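Local coordinates for acetyl-CoA acetyltransferase (PDB 6BN2), which probably catalyses the thiolase condensation of two acetyl-CoA molecules into acetoacetyl-CoA and its reversal, through an acyl-cysteine intermediate, at residues A[283-291]-A[302-311]; A[313-324]-A[376-385]. All coordinates share one frame; numbering follows the deposited sequence.

Contact 1 of 2, residues A[283-291]-A[302-311]; sequences IVSYADAAQ and KALPIALAKA
Ser285 OG donates to Ala307 O at 2.7 Å, coming from above the carbonyl plane while the helical bond from Ala311 N arrives at the opposite face, so two donors grip this one oxygen. Ser285 CB points to the helix, and chi1 of 65° sets OG within bonding distance of Ala307 O. Lys310, its chain bent at chi3, brings NZ to Tyr286 O nearly along the C=O axis at 2.9 Å; NZ also makes a salt bridge with Asp114 of the second subunit, whose carboxylate accepts from the Tyr286 hydroxyl as well. Fully extended Lys302 lays its methylenes over Ala289 CB and places NZ 2.9 Å from Ala290 O, while water 2 joins the same ammonium to Ala290 N.

Between these polar ends, alanines of the strand pack against Ala303, Ala307 and the branches of Ile306. Ala287 CB meets Ile306 CG2 at 3.5 Å, and Ala289 CB fits against Ala303 CB and Ile306 CD1. Beside Ser285, Val284 CG1 presses tightly on Ala311 CB, by the classic beta bulge that Val284 and Ser285 form opposite Val396. The axes of segments 283-290 and 302-311 come to 6.6 Å at closest, their N-to-C directions 146° apart. In the thiolase C-terminal domain, helix 300-311 thus packs across one face of strand 281-290; the two lysines fasten it to the strand backbone, and Lys310 carries that link into the subunit interface.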
# COMPACT_ATOMS: atom_id res chain seq x y z
N ILE A 283 -0.71 20.24 9.99
CA ILE A 283 -1.29 19.87 8.70
C ILE A 283 -2.64 20.57 8.59
O ILE A 283 -3.52 20.37 9.43
CB ILE A 283 -1.44 18.34 8.57
CG1 ILE A 283 -0.05 17.69 8.50
CG2 ILE A 283 -2.25 18.00 7.31
CD1 ILE A 283 -0.08 16.15 8.54
N VAL A 284 -2.79 21.42 7.58
CA VAL A 284 -4.01 22.21 7.45
C VAL A 284 -5.07 21.46 6.65
O VAL A 284 -6.23 21.38 7.06
CB VAL A 284 -3.70 23.57 6.81
CG1 VAL A 284 -4.98 24.37 6.62
CG2 VAL A 284 -2.69 24.35 7.67
N SER A 285 -4.66 20.91 5.50
CA SER A 285 -5.56 20.20 4.60
C SER A 285 -4.74 19.40 3.61
O SER A 285 -3.52 19.53 3.52
CB SER A 285 -6.47 21.17 3.85
OG SER A 285 -5.67 21.98 3.00
N TYR A 286 -5.44 18.57 2.84
CA TYR A 286 -4.79 17.73 1.85
C TYR A 286 -5.86 17.26 0.88
O TYR A 286 -7.05 17.32 1.18
CB TYR A 286 -4.05 16.52 2.48
CG TYR A 286 -4.90 15.90 3.55
CD1 TYR A 286 -5.93 15.02 3.22
CD2 TYR A 286 -4.74 16.26 4.89
CE1 TYR A 286 -6.77 14.52 4.18
CE2 TYR A 286 -5.58 15.75 5.86
CZ TYR A 286 -6.59 14.89 5.50
OH TYR A 286 -7.46 14.39 6.45
N ALA A 287 -5.41 16.77 -0.28
CA ALA A 287 -6.37 16.31 -1.28
C ALA A 287 -5.67 15.46 -2.32
O ALA A 287 -4.47 15.63 -2.58
CB ALA A 287 -7.07 17.49 -1.99
N ASP A 288 -6.44 14.57 -2.93
CA ASP A 288 -6.03 13.85 -4.12
C ASP A 288 -6.86 14.34 -5.30
O ASP A 288 -8.02 14.74 -5.14
CB ASP A 288 -6.25 12.34 -3.98
CG ASP A 288 -5.49 11.73 -2.83
OD1 ASP A 288 -4.25 11.80 -2.84
OD2 ASP A 288 -6.13 11.22 -1.87
N ALA A 289 -6.28 14.25 -6.50
CA ALA A 289 -7.07 14.47 -7.71
C ALA A 289 -6.52 13.56 -8.80
O ALA A 289 -5.41 13.05 -8.70
CB ALA A 289 -7.00 15.93 -8.16
N ALA A 290 -7.33 13.33 -9.83
CA ALA A 290 -6.84 12.53 -10.95
C ALA A 290 -7.43 13.02 -12.25
O ALA A 290 -8.52 13.59 -12.28
CB ALA A 290 -7.16 11.04 -10.73
N GLN A 291 -6.71 12.77 -13.34
CA GLN A 291 -7.26 12.98 -14.67
C GLN A 291 -6.72 11.87 -15.57
O GLN A 291 -6.25 10.83 -15.10
CB GLN A 291 -6.96 14.40 -15.16
CG GLN A 291 -5.58 14.83 -14.82
CD GLN A 291 -5.30 16.33 -14.99
OE1 GLN A 291 -6.15 17.20 -14.77
NE2 GLN A 291 -4.09 16.62 -15.38
N LYS A 302 -4.49 20.35 -10.48
CA LYS A 302 -5.86 20.02 -10.09
C LYS A 302 -5.96 19.72 -8.59
O LYS A 302 -6.95 20.11 -7.95
CB LYS A 302 -6.37 18.83 -10.91
CG LYS A 302 -7.85 18.50 -10.66
CD LYS A 302 -8.31 17.28 -11.47
CE LYS A 302 -9.79 17.01 -11.21
NZ LYS A 302 -10.30 15.82 -11.98
N ALA A 303 -4.97 19.04 -8.02
CA ALA A 303 -5.06 18.64 -6.61
C ALA A 303 -4.88 19.83 -5.67
O ALA A 303 -5.58 19.93 -4.66
CB ALA A 303 -4.02 17.56 -6.29
N LEU A 304 -3.93 20.73 -5.97
CA LEU A 304 -3.66 21.82 -5.03
C LEU A 304 -4.88 22.71 -4.80
O LEU A 304 -5.18 23.02 -3.63
CB LEU A 304 -2.44 22.63 -5.48
CG LEU A 304 -2.16 23.84 -4.58
CD1 LEU A 304 -1.87 23.38 -3.15
CD2 LEU A 304 -0.98 24.62 -5.12
N PRO A 305 -5.63 23.15 -5.82
CA PRO A 305 -6.83 23.95 -5.54
C PRO A 305 -7.84 23.25 -4.66
O PRO A 305 -8.52 23.92 -3.87
CB PRO A 305 -7.40 24.23 -6.94
CG PRO A 305 -6.16 24.21 -7.83
CD PRO A 305 -5.34 23.07 -7.27
N ILE A 306 -7.95 21.92 -4.74
CA ILE A 306 -8.88 21.21 -3.85
C ILE A 306 -8.41 21.34 -2.41
O ILE A 306 -9.21 21.62 -1.50
CB ILE A 306 -9.01 19.73 -4.25
CG1 ILE A 306 -9.53 19.62 -5.69
CG2 ILE A 306 -9.96 19.03 -3.28
CD1 ILE A 306 -9.57 18.19 -6.20
N ALA A 307 -7.11 21.13 -2.18
CA ALA A 307 -6.57 21.27 -0.83
C ALA A 307 -6.73 22.70 -0.33
O ALA A 307 -7.06 22.92 0.84
CB ALA A 307 -5.10 20.84 -0.79
N LEU A 308 -6.50 23.69 -1.19
CA LEU A 308 -6.68 25.08 -0.76
C LEU A 308 -8.12 25.34 -0.35
O LEU A 308 -8.37 25.98 0.67
CB LEU A 308 -6.25 26.05 -1.86
CG LEU A 308 -4.74 26.03 -2.13
CD1 LEU A 308 -4.43 26.89 -3.37
CD2 LEU A 308 -3.99 26.56 -0.91
N ALA A 309 -9.08 24.86 -1.14
CA ALA A 309 -10.47 25.10 -0.79
C ALA A 309 -10.83 24.44 0.54
O ALA A 309 -11.57 25.01 1.35
CB ALA A 309 -11.39 24.60 -1.91
N LYS A 310 -10.29 23.25 0.78
CA LYS A 310 -10.52 22.59 2.07
C LYS A 310 -9.90 23.37 3.22
O LYS A 310 -10.45 23.39 4.32
CB LYS A 310 -9.97 21.16 2.01
CG LYS A 310 -10.82 20.27 1.10
CD LYS A 310 -10.18 18.90 0.93
CE LYS A 310 -10.37 18.03 2.18
NZ LYS A 310 -9.74 16.67 1.99
N ALA A 311 -8.77 24.05 2.97
CA ALA A 311 -8.13 24.90 3.98
C ALA A 311 -8.79 26.26 4.12
O ALA A 311 -8.42 27.01 5.04
CB ALA A 311 -6.65 25.10 3.64
O HOH W 1 -8.00 17.95 4.40
O HOH W 2 -10.09 14.10 -9.37

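Contact 2 of 2, residues A[313-324]-A[376-385]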
# COMPACT_ATOMS: atom_id res chain seq x y z
N LEU A 313 -8.24 28.65 2.10
CA LEU A 313 -7.13 29.52 1.74
C LEU A 313 -7.11 29.71 0.23
O LEU A 313 -7.69 28.93 -0.52
CB LEU A 313 -5.78 28.94 2.20
CG LEU A 313 -5.59 28.85 3.71
CD1 LEU A 313 -4.29 28.09 4.00
CD2 LEU A 313 -5.55 30.25 4.32
N THR A 314 -6.46 30.78 -0.20
CA THR A 314 -6.24 31.00 -1.62
C THR A 314 -4.78 30.78 -1.96
O THR A 314 -3.92 30.70 -1.08
CB THR A 314 -6.64 32.42 -2.04
OG1 THR A 314 -5.72 33.35 -1.44
CG2 THR A 314 -8.06 32.73 -1.58
N ILE A 315 -4.50 30.71 -3.26
CA ILE A 315 -3.13 30.50 -3.68
C ILE A 315 -2.23 31.64 -3.22
O ILE A 315 -1.04 31.42 -2.91
CB ILE A 315 -3.08 30.28 -5.21
CG1 ILE A 315 -1.75 29.64 -5.61
CG2 ILE A 315 -3.33 31.58 -5.96
CD1 ILE A 315 -1.91 28.40 -6.43
N ASN A 316 -2.77 32.86 -3.08
CA ASN A 316 -2.00 34.00 -2.58
C ASN A 316 -1.62 33.86 -1.11
O ASN A 316 -0.72 34.57 -0.65
CB ASN A 316 -2.79 35.29 -2.76
CG ASN A 316 -2.48 35.98 -4.08
OD1 ASN A 316 -1.82 35.40 -4.95
ND2 ASN A 316 -2.95 37.21 -4.23
N ASP A 317 -2.29 32.98 -0.36
CA ASP A 317 -1.96 32.78 1.05
C ASP A 317 -0.74 31.88 1.24
O ASP A 317 -0.23 31.80 2.36
CB ASP A 317 -3.16 32.18 1.78
CG ASP A 317 -4.32 33.16 1.89
OD1 ASP A 317 -4.12 34.29 2.39
OD2 ASP A 317 -5.44 32.84 1.44
N ILE A 318 -0.28 31.20 0.20
CA ILE A 318 0.82 30.26 0.33
C ILE A 318 2.14 30.99 0.12
O ILE A 318 2.32 31.68 -0.89
CB ILE A 318 0.69 29.10 -0.67
CG1 ILE A 318 -0.67 28.40 -0.52
CG2 ILE A 318 1.86 28.14 -0.48
CD1 ILE A 318 -0.93 27.80 0.87
N ASP A 319 3.06 30.85 1.08
CA ASP A 319 4.34 31.55 0.99
C ASP A 319 5.35 30.77 0.14
O ASP A 319 6.11 31.38 -0.62
CB ASP A 319 4.91 31.78 2.38
CG ASP A 319 4.09 32.78 3.19
OD1 ASP A 319 3.57 33.74 2.59
OD2 ASP A 319 3.98 32.62 4.43
N PHE A 320 5.38 29.45 0.28
CA PHE A 320 6.35 28.62 -0.43
C PHE A 320 5.70 27.32 -0.85
O PHE A 320 4.81 26.81 -0.17
CB PHE A 320 7.59 28.34 0.43
CG PHE A 320 8.45 29.55 0.60
CD1 PHE A 320 8.26 30.40 1.69
CD2 PHE A 320 9.38 29.89 -0.37
CE1 PHE A 320 9.02 31.57 1.81
CE2 PHE A 320 10.16 31.05 -0.24
CZ PHE A 320 9.97 31.89 0.84
N PHE A 321 6.19 26.79 -1.98
CA PHE A 321 5.65 25.58 -2.59
C PHE A 321 6.76 24.57 -2.81
O PHE A 321 7.89 24.95 -3.14
CB PHE A 321 5.02 25.85 -3.96
CG PHE A 321 3.91 26.86 -3.95
CD1 PHE A 321 4.19 28.22 -4.00
CD2 PHE A 321 2.58 26.45 -3.93
CE1 PHE A 321 3.17 29.16 -4.01
CE2 PHE A 321 1.54 27.38 -3.93
CZ PHE A 321 1.84 28.74 -3.98
N GLU A 322 6.42 23.28 -2.68
CA GLU A 322 7.30 22.20 -3.14
C GLU A 322 6.49 21.37 -4.12
O GLU A 322 5.54 20.70 -3.71
CB GLU A 322 7.78 21.33 -1.98
CG GLU A 322 8.85 21.97 -1.13
CD GLU A 322 10.22 21.92 -1.78
OE1 GLU A 322 10.96 22.92 -1.64
OE2 GLU A 322 10.55 20.90 -2.42
N PHE A 323 6.84 21.44 -5.40
CA PHE A 323 6.25 20.61 -6.44
C PHE A 323 7.31 19.63 -6.92
O PHE A 323 8.37 20.07 -7.40
CB PHE A 323 5.78 21.45 -7.63
CG PHE A 323 4.45 22.10 -7.45
CD1 PHE A 323 3.29 21.42 -7.76
CD2 PHE A 323 4.36 23.42 -7.05
CE1 PHE A 323 2.04 22.02 -7.62
CE2 PHE A 323 3.13 24.03 -6.90
CZ PHE A 323 1.97 23.34 -7.19
N ASN A 324 7.04 18.33 -6.82
CA ASN A 324 8.10 17.40 -7.17
C ASN A 324 8.46 17.51 -8.64
O ASN A 324 7.59 17.61 -9.51
CB ASN A 324 7.72 15.96 -6.85
CG ASN A 324 8.94 15.05 -6.85
OD1 ASN A 324 9.92 15.29 -6.12
ND2 ASN A 324 8.91 14.01 -7.68
N ASN A 376 12.70 30.75 5.96
CA ASN A 376 12.20 32.00 5.41
C ASN A 376 11.18 32.68 6.33
O ASN A 376 10.52 33.63 5.89
CB ASN A 376 11.61 31.73 4.03
CG ASN A 376 12.68 31.35 3.02
OD1 ASN A 376 13.33 32.23 2.45
ND2 ASN A 376 12.89 30.05 2.81
N ASN A 377 11.05 32.22 7.58
CA ASN A 377 10.14 32.83 8.55
C ASN A 377 8.73 32.99 7.96
O ASN A 377 8.10 34.04 8.08
CB ASN A 377 10.68 34.17 9.03
CG ASN A 377 9.97 34.68 10.26
OD1 ASN A 377 9.54 33.89 11.11
ND2 ASN A 377 9.82 36.00 10.37
N ALA A 378 8.26 31.93 7.31
CA ALA A 378 7.01 31.92 6.57
C ALA A 378 5.92 31.23 7.37
O ALA A 378 6.16 30.65 8.43
CB ALA A 378 7.21 31.23 5.22
N LYS A 379 4.69 31.28 6.84
CA LYS A 379 3.53 30.71 7.53
C LYS A 379 2.98 29.49 6.80
O LYS A 379 3.21 28.35 7.24
CB LYS A 379 2.43 31.76 7.69
CG LYS A 379 1.28 31.27 8.57
CD LYS A 379 0.25 32.35 8.81
CE LYS A 379 -0.82 31.85 9.77
NZ LYS A 379 -1.87 32.88 9.97
N TYR A 380 2.29 29.69 5.69
CA TYR A 380 1.70 28.56 4.96
C TYR A 380 2.60 28.07 3.84
O TYR A 380 3.18 28.86 3.09
CB TYR A 380 0.33 28.95 4.39
CG TYR A 380 -0.73 29.21 5.43
CD1 TYR A 380 -1.11 28.22 6.32
CD2 TYR A 380 -1.37 30.44 5.49
CE1 TYR A 380 -2.09 28.45 7.27
CE2 TYR A 380 -2.35 30.68 6.43
CZ TYR A 380 -2.71 29.68 7.32
OH TYR A 380 -3.69 29.92 8.25
N GLY A 381 2.67 26.74 3.71
CA GLY A 381 3.32 26.13 2.57
C GLY A 381 2.42 25.08 1.95
O GLY A 381 1.50 24.56 2.59
N ALA A 382 2.70 24.76 0.69
CA ALA A 382 1.97 23.68 0.03
C ALA A 382 2.95 22.79 -0.72
O ALA A 382 3.91 23.27 -1.32
CB ALA A 382 0.91 24.20 -0.94
N ALA A 383 2.70 21.48 -0.69
CA ALA A 383 3.49 20.53 -1.45
C ALA A 383 2.55 19.71 -2.31
O ALA A 383 1.43 19.42 -1.91
CB ALA A 383 4.28 19.58 -0.54
N ALA A 384 3.02 19.33 -3.50
CA ALA A 384 2.19 18.51 -4.39
C ALA A 384 3.09 17.65 -5.25
O ALA A 384 4.23 18.01 -5.54
CB ALA A 384 1.29 19.39 -5.28
N ILE A 385 2.56 16.48 -5.65
CA ILE A 385 3.36 15.51 -6.39
C ILE A 385 2.43 14.72 -7.30
O ILE A 385 1.34 14.32 -6.90
CB ILE A 385 4.16 14.61 -5.42
CG1 ILE A 385 5.07 13.63 -6.18
CG2 ILE A 385 3.22 13.83 -4.46
CD1 ILE A 385 6.24 13.12 -5.29
O HOH W 3 1.24 32.42 4.53
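The Tyr380 ring is sandwiched between aliphatic groups: Leu313 CD1 sits over the centre of one face, 3.8 Å from the ring centroid in a CH-pi contact, and Lys379 CG covers the opposite face. Asp317 O lies at the ring edge. The Asn376 side chain crosses one face of Phe320 near the rim, its amide plane 31° from the ring and its CB 3.4 Å from Phe320 CE1, while Ala378 CB lies at the edge, near the ring plane. Asn376 ND2 itself binds Val372 O. Ile318 CG2 lies over one face of Phe321, toward the rim.

Asp319 joins the two segments where they enter the sheet. Its CG stands anti to the carbonyl carbon (chi1 -68°), which carries OD2 to the Lys379 amide, 2.8 Å from N in a nearly straight bond (168°); its own N donates to Tyr380 O. Water 3 donates to Asp319 OD2 and Asp317 O and accepts from Tyr380 N. From there the strands run parallel through Ala382 N to Phe320 O, Glu322 N to Ala382 O, Ala384 N to Glu322 O at 2.9 Å, and Asn324 N to Ala384 O. Asn324 and Ile385 then lie side by side, CB of Asn324 3.6 Å from CD1 of Ile385.

Within the chain, strand 320-323 is outermost in the large mixed sheet, next to 380-387. Ile385 precedes the predicted proton acceptor Cys386, and Asn324 opens the thiolase Asn-Glu-Ala-Phe motif; held at the strand's end, it probably helps His356, also predicted catalytic, shape an oxyanion hole, as in relatives.

Overall arrangement
Contacts 1 and 2, their centres about 12 Å apart, follow one another along the chain and build onto the same mixed sheet, where strand 391-399 lies between 281-290 and 380-387. Helix 300-311 connects them: one side packs on the strand of contact 1, while Leu304 CD1 reaches Ala382 CB at 3.6 Å and Leu308 CD2 reaches Ile318 CD1 at 3.8 Å. A probable hydrogen bond from Leu313 N to Leu308 O leads the helix into contact 2. Both contacts approach the predicted catalytic residues at one end: between nearest side-chain atoms, Gln291 comes within about 8 Å of Cys386, and Asn324 within about 3 Å of His356.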